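Long-range contacts in odorant binding protein, antennal (Anopheles gambiae, PDB 3R1P), which probably binds odorant molecules as a member of the PBP/GOBP family, and in this crystal holds a palmitic acid within its all-helical fold: residues I20-E24 with C52-K56; L32-L36 with L123-E127; C35-V40 with V117-H122; L87-C91 with C109-A113. The contacts are given in a common frame with arbitrary orientation. Residue numbers count along the deposited sequence, not the author numbering.

Interaction 1: I20-E24 with C52-K56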
loop_
_atom_site.group_PDB
_atom_site.type_symbol
_atom_site.label_atom_id
_atom_site.label_comp_id
_atom_site.label_asym_id
_atom_site.label_seq_id
_atom_site.Cartn_x
_atom_site.Cartn_y
_atom_site.Cartn_z
ATOM N N ILE A 20 10.450 -6.167 -5.024
ATOM C CA ILE A 20 11.305 -5.017 -4.690
ATOM C C ILE A 20 10.962 -4.462 -3.305
ATOM O O ILE A 20 11.859 -4.222 -2.494
ATOM C CB ILE A 20 11.275 -3.939 -5.801
ATOM C CG1 ILE A 20 12.028 -4.439 -7.036
ATOM C CG2 ILE A 20 11.846 -2.581 -5.327
ATOM C CD1 ILE A 20 11.492 -3.949 -8.265
ATOM N N CYS A 21 9.658 -4.298 -3.030
ATOM C CA CYS A 21 9.200 -3.752 -1.764
ATOM C C CYS A 21 9.366 -4.614 -0.534
ATOM O O CYS A 21 9.524 -4.074 0.562
ATOM C CB CYS A 21 7.820 -3.127 -1.900
ATOM S SG CYS A 21 7.796 -1.744 -3.066
ATOM N N ILE A 22 9.451 -5.946 -0.724
ATOM C CA ILE A 22 9.768 -6.884 0.356
ATOM C C ILE A 22 11.227 -6.612 0.760
ATOM O O ILE A 22 11.531 -6.503 1.954
ATOM C CB ILE A 22 9.568 -8.366 -0.101
ATOM C CG1 ILE A 22 8.110 -8.796 0.093
ATOM C CG2 ILE A 22 10.544 -9.339 0.614
ATOM C CD1 ILE A 22 7.829 -10.320 0.073
ATOM N N ALA A 23 12.113 -6.493 -0.258
ATOM C CA ALA A 23 13.552 -6.271 -0.101
ATOM C C ALA A 23 13.871 -4.930 0.552
ATOM O O ALA A 23 14.687 -4.888 1.473
ATOM C CB ALA A 23 14.254 -6.388 -1.448
ATOM N N GLU A 24 13.215 -3.845 0.093
ATOM C CA GLU A 24 13.411 -2.492 0.619
ATOM C C GLU A 24 12.923 -2.315 2.063
ATOM O O GLU A 24 13.660 -1.785 2.899
ATOM C CB GLU A 24 12.742 -1.454 -0.291
ATOM C CG GLU A 24 13.509 -1.191 -1.572
ATOM C CD GLU A 24 13.248 0.142 -2.254
ATOM O OE1 GLU A 24 12.590 1.020 -1.648
ATOM O OE2 GLU A 24 13.714 0.308 -3.405
ATOM N N CYS A 52 6.582 1.796 0.061
ATOM C CA CYS A 52 7.378 1.389 -1.084
ATOM C C CYS A 52 6.534 1.243 -2.362
ATOM O O CYS A 52 6.958 1.726 -3.411
ATOM C CB CYS A 52 8.174 0.125 -0.776
ATOM S SG CYS A 52 9.134 -0.486 -2.179
ATOM N N LEU A 53 5.334 0.602 -2.271
ATOM C CA LEU A 53 4.412 0.427 -3.405
ATOM C C LEU A 53 3.966 1.773 -3.991
ATOM O O LEU A 53 3.869 1.907 -5.208
ATOM C CB LEU A 53 3.154 -0.351 -2.983
ATOM C CG LEU A 53 3.257 -1.834 -2.668
ATOM C CD1 LEU A 53 1.871 -2.390 -2.310
ATOM C CD2 LEU A 53 3.811 -2.611 -3.846
ATOM N N PHE A 54 3.649 2.747 -3.122
ATOM C CA PHE A 54 3.229 4.084 -3.550
ATOM C C PHE A 54 4.386 4.852 -4.196
ATOM O O PHE A 54 4.193 5.494 -5.228
ATOM C CB PHE A 54 2.613 4.862 -2.385
ATOM C CG PHE A 54 1.284 4.335 -1.897
ATOM C CD1 PHE A 54 0.941 4.411 -0.553
ATOM C CD2 PHE A 54 0.360 3.794 -2.787
ATOM C CE1 PHE A 54 -0.307 3.971 -0.113
ATOM C CE2 PHE A 54 -0.877 3.335 -2.341
ATOM C CZ PHE A 54 -1.200 3.422 -1.008
ATOM N N ASP A 55 5.578 4.754 -3.605
ATOM C CA ASP A 55 6.791 5.381 -4.131
ATOM C C ASP A 55 7.148 4.828 -5.531
ATOM O O ASP A 55 7.446 5.620 -6.417
ATOM C CB ASP A 55 7.959 5.195 -3.145
ATOM C CG ASP A 55 9.249 5.830 -3.624
ATOM O OD1 ASP A 55 10.151 5.082 -4.055
ATOM O OD2 ASP A 55 9.335 7.076 -3.615
ATOM N N LYS A 56 7.086 3.489 -5.741
ATOM C CA LYS A 56 7.430 2.876 -7.042
ATOM C C LYS A 56 6.462 3.205 -8.162
ATOM O O LYS A 56 6.884 3.325 -9.315
ATOM C CB LYS A 56 7.639 1.355 -6.941
ATOM C CG LYS A 56 8.808 0.942 -6.057
ATOM C CD LYS A 56 10.158 1.321 -6.638
ATOM C CE LYS A 56 11.235 1.223 -5.587
ATOM N NZ LYS A 56 12.555 1.640 -6.123
#
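The disulfide between Cys21 and Cys52, with SG atoms 2.0 Å apart and a chi3 of -74°, pins helix 11-25 to helix 44-56. It matches the first-to-third cysteine link of classical insect odorant-binding proteins. At Cys52 the backbones come nearest, with 5.5 Å between its CA and the CA of Cys21. The axes of the two short segments pass 10.0 Å apart and their N-to-C directions make an angle of 124°; both CA-to-CB bonds point across the gap, Cys21 in the m and Cys52 in the t rotamer, and the CA spacing is an ordinary one for a disulfide. The carboxylate of Glu24 lies over the sulfur, Glu24 OE1 standing 3.8 Å from Cys52 SG. One residue on, Leu53 starts out sideways but bends CD2 back to 4.2 Å from Cys21 SG, while its backbone N lies 3.5 Å from the same sulfur. The next helical turn brings Lys56. Its long side chain runs back over the disulfide: CG passes 4.1 Å from Cys21 SG, CE packs 3.9 Å from CG2 of Ile20, and NZ ends in a salt bridge with Glu24 OE2 at 3.2 Å, weak as a hydrogen bond. Around this junction, Leu53 and Lys56 also rest on Leu17 of helix 11-25, Leu53 touches the bound palmitic acid, and Phe54, pointing away from helix 11-25, packs against Ala103 and Val107 of helix 99-110.

Interaction 2: L32-L36 with L123-E127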
loop_
_atom_site.group_PDB
_atom_site.type_symbol
_atom_site.label_atom_id
_atom_site.label_comp_id
_atom_site.label_asym_id
_atom_site.label_seq_id
_atom_site.Cartn_x
_atom_site.Cartn_y
_atom_site.Cartn_z
ATOM N N LEU A 32 3.148 -9.802 5.634
ATOM C CA LEU A 32 2.314 -9.330 4.525
ATOM C C LEU A 32 1.096 -10.217 4.299
ATOM O O LEU A 32 0.010 -9.701 4.014
ATOM C CB LEU A 32 3.138 -9.223 3.237
ATOM C CG LEU A 32 4.346 -8.287 3.285
ATOM C CD1 LEU A 32 5.117 -8.372 2.009
ATOM C CD2 LEU A 32 3.925 -6.848 3.577
ATOM N N ARG A 33 1.277 -11.543 4.478
ATOM C CA ARG A 33 0.246 -12.576 4.319
ATOM C C ARG A 33 -0.966 -12.424 5.222
ATOM O O ARG A 33 -1.979 -13.097 5.006
ATOM C CB ARG A 33 0.849 -13.968 4.414
ATOM C CG ARG A 33 1.320 -14.404 3.050
ATOM C CD ARG A 33 1.642 -15.864 3.042
ATOM N NE ARG A 33 1.563 -16.457 1.702
ATOM C CZ ARG A 33 0.861 -17.545 1.393
ATOM N NH1 ARG A 33 0.098 -18.136 2.307
ATOM N NH2 ARG A 33 0.893 -18.034 0.158
ATOM N N THR A 34 -0.887 -11.484 6.196
ATOM C CA THR A 34 -2.001 -11.143 7.088
ATOM C C THR A 34 -3.137 -10.538 6.260
ATOM O O THR A 34 -4.283 -10.596 6.686
ATOM C CB THR A 34 -1.575 -10.196 8.218
ATOM O OG1 THR A 34 -1.040 -8.993 7.661
ATOM C CG2 THR A 34 -0.602 -10.831 9.191
ATOM N N CYS A 35 -2.823 -10.001 5.057
ATOM C CA CYS A 35 -3.805 -9.424 4.133
ATOM C C CYS A 35 -4.827 -10.436 3.574
ATOM O O CYS A 35 -5.866 -10.019 3.066
ATOM C CB CYS A 35 -3.118 -8.634 3.012
ATOM S SG CYS A 35 -2.107 -9.627 1.867
ATOM N N LEU A 36 -4.512 -11.759 3.612
ATOM C CA LEU A 36 -5.355 -12.824 3.053
ATOM C C LEU A 36 -6.787 -12.912 3.595
ATOM O O LEU A 36 -7.664 -13.416 2.893
ATOM C CB LEU A 36 -4.647 -14.195 3.025
ATOM C CG LEU A 36 -3.479 -14.356 2.042
ATOM C CD1 LEU A 36 -2.681 -15.621 2.344
ATOM C CD2 LEU A 36 -3.966 -14.368 0.587
ATOM N N LEU A 123 -3.432 -10.202 -5.869
ATOM C CA LEU A 123 -2.708 -9.699 -7.042
ATOM C C LEU A 123 -1.205 -9.567 -6.803
ATOM O O LEU A 123 -0.408 -9.987 -7.645
ATOM C CB LEU A 123 -3.302 -8.343 -7.484
ATOM C CG LEU A 123 -2.627 -7.663 -8.682
ATOM C CD1 LEU A 123 -2.891 -8.426 -9.979
ATOM C CD2 LEU A 123 -3.052 -6.218 -8.805
ATOM N N LEU A 124 -0.835 -8.992 -5.661
ATOM C CA LEU A 124 0.550 -8.717 -5.297
ATOM C C LEU A 124 1.236 -9.936 -4.640
ATOM O O LEU A 124 2.390 -10.225 -5.013
ATOM C CB LEU A 124 0.581 -7.584 -4.254
ATOM C CG LEU A 124 0.284 -6.185 -4.759
ATOM C CD1 LEU A 124 -0.249 -5.305 -3.643
ATOM C CD2 LEU A 124 1.527 -5.556 -5.404
ATOM N N VAL A 125 0.544 -10.534 -3.669
ATOM C CA VAL A 125 1.144 -11.539 -2.793
ATOM C C VAL A 125 1.092 -13.014 -3.245
ATOM O O VAL A 125 2.066 -13.707 -2.994
ATOM C CB VAL A 125 0.761 -11.227 -1.313
ATOM C CG1 VAL A 125 1.580 -12.034 -0.342
ATOM C CG2 VAL A 125 0.920 -9.715 -1.013
ATOM N N LEU A 126 0.050 -13.501 -3.934
ATOM C CA LEU A 126 0.040 -14.911 -4.356
ATOM C C LEU A 126 0.735 -15.104 -5.708
ATOM O O LEU A 126 0.996 -14.127 -6.419
ATOM C CB LEU A 126 -1.391 -15.490 -4.400
ATOM C CG LEU A 126 -2.247 -15.343 -3.159
ATOM C CD1 LEU A 126 -3.652 -15.787 -3.420
ATOM C CD2 LEU A 126 -1.644 -16.048 -1.949
ATOM N N GLU A 127 1.008 -16.385 -6.067
ATOM C CA GLU A 127 1.645 -16.763 -7.334
ATOM C C GLU A 127 0.740 -16.419 -8.534
ATOM O O GLU A 127 1.272 -16.112 -9.622
ATOM C CB GLU A 127 1.935 -18.272 -7.361
ATOM C CG GLU A 127 3.057 -18.735 -6.454
ATOM C CD GLU A 127 3.344 -20.226 -6.528
ATOM O OE1 GLU A 127 3.169 -20.825 -7.615
ATOM O OE2 GLU A 127 3.770 -20.797 -5.496
ATOM O OXT GLU A 127 -0.501 -16.476 -8.387
#
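Residues 32-36 leave the end of helix 29-32 through a 3-10 turn, held by hydrogen bonds from Cys35 N to Leu32 O (3.0 Å) and from Leu36 N to Arg33 O (3.2 Å). Facing it, residues 123-125 are the last turn of helix 114-125, and Leu126 breaks from helical geometry with a psi of 168°, sending the chain out to its C-terminal carboxylate at Glu127. In this PBP/GOBP fold the contact thus sets the C-terminal end of the chain against the connection between helices 29-32 and 44-56. The backbones stay well apart, the nearest CA atoms being those of Arg33 and Val125 at 7.2 Å, so side chains bridge the space by van der Waals packing. Val125 is central: it points at the turn and is buried between Arg33, whose CG is 4.1 Å from Val125 CG1, and Cys35, whose SG is 4.2 Å from Val125 CG2. That sulfur is already tied to Cys121, one helical turn before Val125, and this linkage keeps the two segments close. Lys11 and Lys15 of helix 11-25 hydrogen-bond to carbonyls at the helix end, including Leu126 O. Toward the solvent, the packing continues through Leu126, whose CD2 methyl is met by two neighbours at once, Leu36 CD2 and Arg33 NH2, each 3.8 Å away.

Interaction 3: C35-V40 with V117-H122. With PLM (palmitic acid), chain G.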
loop_
_atom_site.group_PDB
_atom_site.type_symbol
_atom_site.label_atom_id
_atom_site.label_comp_id
_atom_site.label_asym_id
_atom_site.label_seq_id
_atom_site.Cartn_x
_atom_site.Cartn_y
_atom_site.Cartn_z
ATOM N N CYS A 35 -2.823 -10.001 5.057
ATOM C CA CYS A 35 -3.805 -9.424 4.133
ATOM C C CYS A 35 -4.827 -10.436 3.574
ATOM O O CYS A 35 -5.866 -10.019 3.066
ATOM C CB CYS A 35 -3.118 -8.634 3.012
ATOM S SG CYS A 35 -2.107 -9.627 1.867
ATOM N N LEU A 36 -4.512 -11.759 3.612
ATOM C CA LEU A 36 -5.355 -12.824 3.053
ATOM C C LEU A 36 -6.787 -12.912 3.595
ATOM O O LEU A 36 -7.664 -13.416 2.893
ATOM C CB LEU A 36 -4.647 -14.195 3.025
ATOM C CG LEU A 36 -3.479 -14.356 2.042
ATOM C CD1 LEU A 36 -2.681 -15.621 2.344
ATOM C CD2 LEU A 36 -3.966 -14.368 0.587
ATOM N N ASP A 37 -7.025 -12.381 4.809
ATOM C CA ASP A 37 -8.350 -12.317 5.440
ATOM C C ASP A 37 -8.947 -10.885 5.374
ATOM O O ASP A 37 -9.995 -10.623 5.968
ATOM C CB ASP A 37 -8.280 -12.839 6.893
ATOM C CG ASP A 37 -7.486 -12.025 7.894
ATOM O OD1 ASP A 37 -6.991 -10.947 7.525
ATOM O OD2 ASP A 37 -7.359 -12.470 9.044
ATOM N N GLY A 38 -8.270 -9.990 4.653
ATOM C CA GLY A 38 -8.698 -8.604 4.480
ATOM C C GLY A 38 -8.092 -7.606 5.446
ATOM O O GLY A 38 -8.431 -6.421 5.389
ATOM N N THR A 39 -7.202 -8.059 6.346
ATOM C CA THR A 39 -6.590 -7.124 7.299
ATOM C C THR A 39 -5.433 -6.352 6.660
ATOM O O THR A 39 -4.597 -6.950 5.987
ATOM C CB THR A 39 -6.133 -7.830 8.579
ATOM O OG1 THR A 39 -5.233 -8.867 8.258
ATOM C CG2 THR A 39 -7.280 -8.398 9.402
ATOM N N VAL A 40 -5.373 -5.026 6.877
ATOM C CA VAL A 40 -4.253 -4.234 6.364
ATOM C C VAL A 40 -3.059 -4.569 7.278
ATOM O O VAL A 40 -3.197 -4.433 8.496
ATOM C CB VAL A 40 -4.536 -2.712 6.305
ATOM C CG1 VAL A 40 -3.296 -1.943 5.829
ATOM C CG2 VAL A 40 -5.731 -2.419 5.401
ATOM N N VAL A 117 -9.136 -5.034 0.040
ATOM C CA VAL A 117 -7.841 -5.451 0.593
ATOM C C VAL A 117 -7.460 -6.840 0.028
ATOM O O VAL A 117 -6.349 -6.998 -0.474
ATOM C CB VAL A 117 -7.788 -5.389 2.147
ATOM C CG1 VAL A 117 -6.448 -5.872 2.692
ATOM C CG2 VAL A 117 -8.076 -3.975 2.653
ATOM N N ILE A 118 -8.402 -7.814 0.069
ATOM C CA ILE A 118 -8.203 -9.188 -0.419
ATOM C C ILE A 118 -7.779 -9.235 -1.906
ATOM O O ILE A 118 -6.833 -9.946 -2.247
ATOM C CB ILE A 118 -9.435 -10.097 -0.092
ATOM C CG1 ILE A 118 -9.559 -10.323 1.430
ATOM C CG2 ILE A 118 -9.348 -11.448 -0.813
ATOM C CD1 ILE A 118 -10.898 -10.991 1.928
ATOM N N LYS A 119 -8.466 -8.469 -2.768
ATOM C CA LYS A 119 -8.171 -8.395 -4.202
ATOM C C LYS A 119 -6.739 -7.927 -4.475
ATOM O O LYS A 119 -6.035 -8.589 -5.239
ATOM C CB LYS A 119 -9.192 -7.519 -4.928
ATOM C CG LYS A 119 -10.528 -8.240 -5.147
ATOM C CD LYS A 119 -11.574 -7.323 -5.772
ATOM C CE LYS A 119 -12.925 -7.990 -5.878
ATOM N NZ LYS A 119 -13.908 -7.126 -6.579
ATOM N N PHE A 120 -6.292 -6.834 -3.807
ATOM C CA PHE A 120 -4.923 -6.325 -3.930
ATOM C C PHE A 120 -3.938 -7.310 -3.301
ATOM O O PHE A 120 -2.843 -7.515 -3.835
ATOM C CB PHE A 120 -4.778 -4.928 -3.303
ATOM C CG PHE A 120 -5.369 -3.830 -4.147
ATOM C CD1 PHE A 120 -4.710 -3.377 -5.283
ATOM C CD2 PHE A 120 -6.576 -3.237 -3.799
ATOM C CE1 PHE A 120 -5.252 -2.358 -6.064
ATOM C CE2 PHE A 120 -7.128 -2.233 -4.590
ATOM C CZ PHE A 120 -6.460 -1.796 -5.715
ATOM N N CYS A 121 -4.355 -7.952 -2.187
ATOM C CA CYS A 121 -3.561 -8.962 -1.482
ATOM C C CYS A 121 -3.232 -10.114 -2.434
ATOM O O CYS A 121 -2.064 -10.465 -2.557
ATOM C CB CYS A 121 -4.296 -9.449 -0.237
ATOM S SG CYS A 121 -3.403 -10.701 0.709
ATOM N N HIS A 122 -4.246 -10.663 -3.136
ATOM C CA HIS A 122 -4.082 -11.763 -4.086
ATOM C C HIS A 122 -3.186 -11.383 -5.276
ATOM O O HIS A 122 -2.303 -12.153 -5.648
ATOM C CB HIS A 122 -5.445 -12.239 -4.609
ATOM C CG HIS A 122 -6.293 -12.949 -3.591
ATOM N ND1 HIS A 122 -7.606 -13.276 -3.870
ATOM C CD2 HIS A 122 -6.004 -13.346 -2.328
ATOM C CE1 HIS A 122 -8.061 -13.891 -2.790
ATOM N NE2 HIS A 122 -7.136 -13.947 -1.831
HETATM C C1 PLM G . 0.086 -1.989 -13.075
HETATM O O1 PLM G . -0.099 -2.397 -14.244
HETATM O O2 PLM G . 0.766 -0.965 -12.833
HETATM C C2 PLM G . -0.543 -2.772 -11.935
HETATM C C3 PLM G . -0.185 -2.207 -10.556
HETATM C C4 PLM G . -1.189 -2.618 -9.477
HETATM C C5 PLM G . -0.558 -2.602 -8.083
HETATM C C6 PLM G . -1.450 -1.925 -7.040
HETATM C C7 PLM G . -0.675 -1.584 -5.767
HETATM C C8 PLM G . -1.493 -0.704 -4.826
HETATM C C9 PLM G . -1.405 -1.169 -3.374
HETATM C CA PLM G . -2.507 -0.532 -2.529
HETATM C CB PLM G . -2.583 -1.147 -1.135
HETATM C CC PLM G . -3.396 -2.437 -1.151
HETATM C CD PLM G . -4.162 -2.654 0.153
HETATM C CE PLM G . -3.312 -3.176 1.314
HETATM C CF PLM G . -1.951 -3.742 0.908
HETATM C CG PLM G . -2.068 -5.166 0.407
#
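A covalent link dominates: Cys35 and Cys121 form a disulfide (SG to SG 2.0 Å, chi3 65°), additional to the three bridges of classical insect odorant-binding proteins. Apolar packing surrounds it. Leu36 CD2 lies 3.7 Å from Cys121 SG and equally far from CD2 at the edge of the His122 ring, while Val40 CG2 meets Val117 CG2 at 3.9 Å. Backbone-to-side-chain contacts centre on Gly38, where the loop comes closest, its CA 5.0 Å from that of Ile118: Gly38 O is 3.4 Å from Val117 CG1, and Gly38 N is 3.5 Å from Ile118 CG1. Glycine suits both the positive phi of 95° and the crowding by Ile118. Within the loop, Asp37 OD1 accepts from Thr39 N (3.1 Å), an Asx turn. On helix 114-125, Phe120 turns from the loop to the ligand, its CB 3.6 Å from CC of palmitic acid, and stacks edge-to-face with Phe111, while Val40 reaches Tyr104, Val107 and Lys108 of helix 99-110.

Interaction 4: L87-C91 with C109-A113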
loop_
_atom_site.group_PDB
_atom_site.type_symbol
_atom_site.label_atom_id
_atom_site.label_comp_id
_atom_site.label_asym_id
_atom_site.label_seq_id
_atom_site.Cartn_x
_atom_site.Cartn_y
_atom_site.Cartn_z
ATOM N N LEU A 87 -14.708 9.698 -0.746
ATOM C CA LEU A 87 -13.690 9.368 0.277
ATOM C C LEU A 87 -12.249 9.527 -0.244
ATOM O O LEU A 87 -11.295 9.555 0.538
ATOM C CB LEU A 87 -13.908 7.946 0.829
ATOM C CG LEU A 87 -13.709 7.753 2.335
ATOM C CD1 LEU A 87 -14.708 8.553 3.136
ATOM C CD2 LEU A 87 -13.864 6.325 2.706
ATOM N N THR A 88 -12.102 9.647 -1.569
ATOM C CA THR A 88 -10.821 9.858 -2.242
ATOM C C THR A 88 -10.154 11.138 -1.735
ATOM O O THR A 88 -8.952 11.143 -1.461
ATOM C CB THR A 88 -11.031 9.895 -3.766
ATOM O OG1 THR A 88 -11.784 8.751 -4.172
ATOM C CG2 THR A 88 -9.729 9.917 -4.526
ATOM N N ARG A 89 -10.936 12.212 -1.593
ATOM C CA ARG A 89 -10.393 13.477 -1.146
ATOM C C ARG A 89 -9.840 13.469 0.303
ATOM O O ARG A 89 -8.711 13.879 0.496
ATOM C CB ARG A 89 -11.354 14.636 -1.441
ATOM C CG ARG A 89 -12.567 14.686 -0.527
ATOM C CD ARG A 89 -13.876 14.823 -1.255
ATOM N NE ARG A 89 -14.964 14.890 -0.284
ATOM C CZ ARG A 89 -16.229 14.583 -0.533
ATOM N NH1 ARG A 89 -16.598 14.189 -1.746
ATOM N NH2 ARG A 89 -17.139 14.668 0.430
ATOM N N GLU A 90 -10.590 12.935 1.286
ATOM C CA GLU A 90 -10.089 12.933 2.656
ATOM C C GLU A 90 -8.852 12.048 2.866
ATOM O O GLU A 90 -7.871 12.481 3.483
ATOM C CB GLU A 90 -11.206 12.707 3.698
ATOM C CG GLU A 90 -11.377 11.300 4.231
ATOM C CD GLU A 90 -12.306 11.202 5.425
ATOM O OE1 GLU A 90 -11.807 10.966 6.549
ATOM O OE2 GLU A 90 -13.535 11.353 5.236
ATOM N N CYS A 91 -8.895 10.830 2.300
ATOM C CA CYS A 91 -7.813 9.871 2.433
ATOM C C CYS A 91 -6.558 10.294 1.680
ATOM O O CYS A 91 -5.471 9.863 2.050
ATOM C CB CYS A 91 -8.272 8.481 2.011
ATOM S SG CYS A 91 -9.748 7.878 2.873
ATOM N N CYS A 109 -7.797 4.251 5.640
ATOM C CA CYS A 109 -8.835 5.226 5.325
ATOM C C CYS A 109 -9.588 4.843 4.033
ATOM O O CYS A 109 -10.817 4.791 4.033
ATOM C CB CYS A 109 -8.196 6.613 5.224
ATOM S SG CYS A 109 -9.332 7.976 4.863
ATOM N N TYR A 110 -8.838 4.606 2.939
ATOM C CA TYR A 110 -9.357 4.359 1.592
ATOM C C TYR A 110 -9.863 2.950 1.286
ATOM O O TYR A 110 -10.927 2.811 0.686
ATOM C CB TYR A 110 -8.350 4.841 0.543
ATOM C CG TYR A 110 -8.960 5.090 -0.816
ATOM C CD1 TYR A 110 -9.846 6.146 -1.024
ATOM C CD2 TYR A 110 -8.637 4.284 -1.903
ATOM C CE1 TYR A 110 -10.429 6.369 -2.271
ATOM C CE2 TYR A 110 -9.189 4.515 -3.164
ATOM C CZ TYR A 110 -10.071 5.571 -3.349
ATOM O OH TYR A 110 -10.621 5.808 -4.592
ATOM N N PHE A 111 -9.086 1.919 1.650
ATOM C CA PHE A 111 -9.464 0.522 1.419
ATOM C C PHE A 111 -10.042 -0.078 2.704
ATOM O O PHE A 111 -9.463 -0.981 3.299
ATOM C CB PHE A 111 -8.287 -0.300 0.839
ATOM C CG PHE A 111 -7.706 0.279 -0.432
ATOM C CD1 PHE A 111 -6.473 0.919 -0.425
ATOM C CD2 PHE A 111 -8.412 0.221 -1.631
ATOM C CE1 PHE A 111 -5.936 1.452 -1.604
ATOM C CE2 PHE A 111 -7.880 0.767 -2.805
ATOM C CZ PHE A 111 -6.643 1.369 -2.786
ATOM N N ASN A 112 -11.184 0.475 3.143
ATOM C CA ASN A 112 -11.876 0.069 4.370
ATOM C C ASN A 112 -12.644 -1.255 4.238
ATOM O O ASN A 112 -12.828 -1.945 5.243
ATOM C CB ASN A 112 -12.790 1.194 4.879
ATOM C CG ASN A 112 -13.697 1.807 3.831
ATOM O OD1 ASN A 112 -14.206 1.139 2.922
ATOM N ND2 ASN A 112 -13.877 3.109 3.913
ATOM N N ALA A 113 -13.101 -1.597 3.010
ATOM C CA ALA A 113 -13.835 -2.836 2.739
ATOM C C ALA A 113 -12.878 -4.020 2.619
ATOM O O ALA A 113 -11.833 -3.907 1.979
ATOM C CB ALA A 113 -14.674 -2.703 1.476
#
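Tyr110 lays its side chain along the short helix 88-91, its CB 3.9 Å from Cys91 CB and its ring edge facing Leu87 O, which is 4.0 Å from Tyr110 CD1. At the far end of the ring the hydroxyls of Tyr110 and Thr88 share a hydrogen bond, OH to OG1 3.2 Å. Next to the ring, Cys91 and Cys109 join in a disulfide (SG to SG 2.0 Å, chi3 -74°), which corresponds to the fourth-to-sixth cysteine bridge of the classical insect odorant-binding fold and ties helix 88-91 to the end of helix 99-110. Glu90 CG touches Cys109 SG at 4.0 Å. Leu69 of helix 69-72 packs on Thr88, Cys91 and Tyr110. Past Tyr110 the chain leaves the helix at Phe111, whose side chain turns away toward Val117, and Ala113 takes the N-cap position of helix 114-125. Between the two helices, Asn112 points back, placing ND2 3.4 Å from Leu87 CD2, a methyl that also lies 3.7 Å from Cys109 O.

How the interactions relate
Along the chain, interaction 1 crosses interactions 2 and 3, whose first segments fall between its two, whereas interaction 4 opens after it closes and is completed before helix 114-125. Interactions 2 and 3 form one seam: their centres lie about 6 Å apart, and they share Cys35, Leu36 and helix 114-125. Interaction 1 adjoins this seam, about 14 Å from interaction 2 between centres, through Ile22 with Leu32 and Leu53 with Leu124. The centre of interaction 4 lies about 21 Å from that of interaction 1, on the opposite side of the chain's centre, and interaction 4 reaches interaction 3 through Phe111 against Val117 and Phe120. Three disulfides thus tie separate parts of the helical shell, with Leu53, Cys35 and Phe120 close to the palmitic acid.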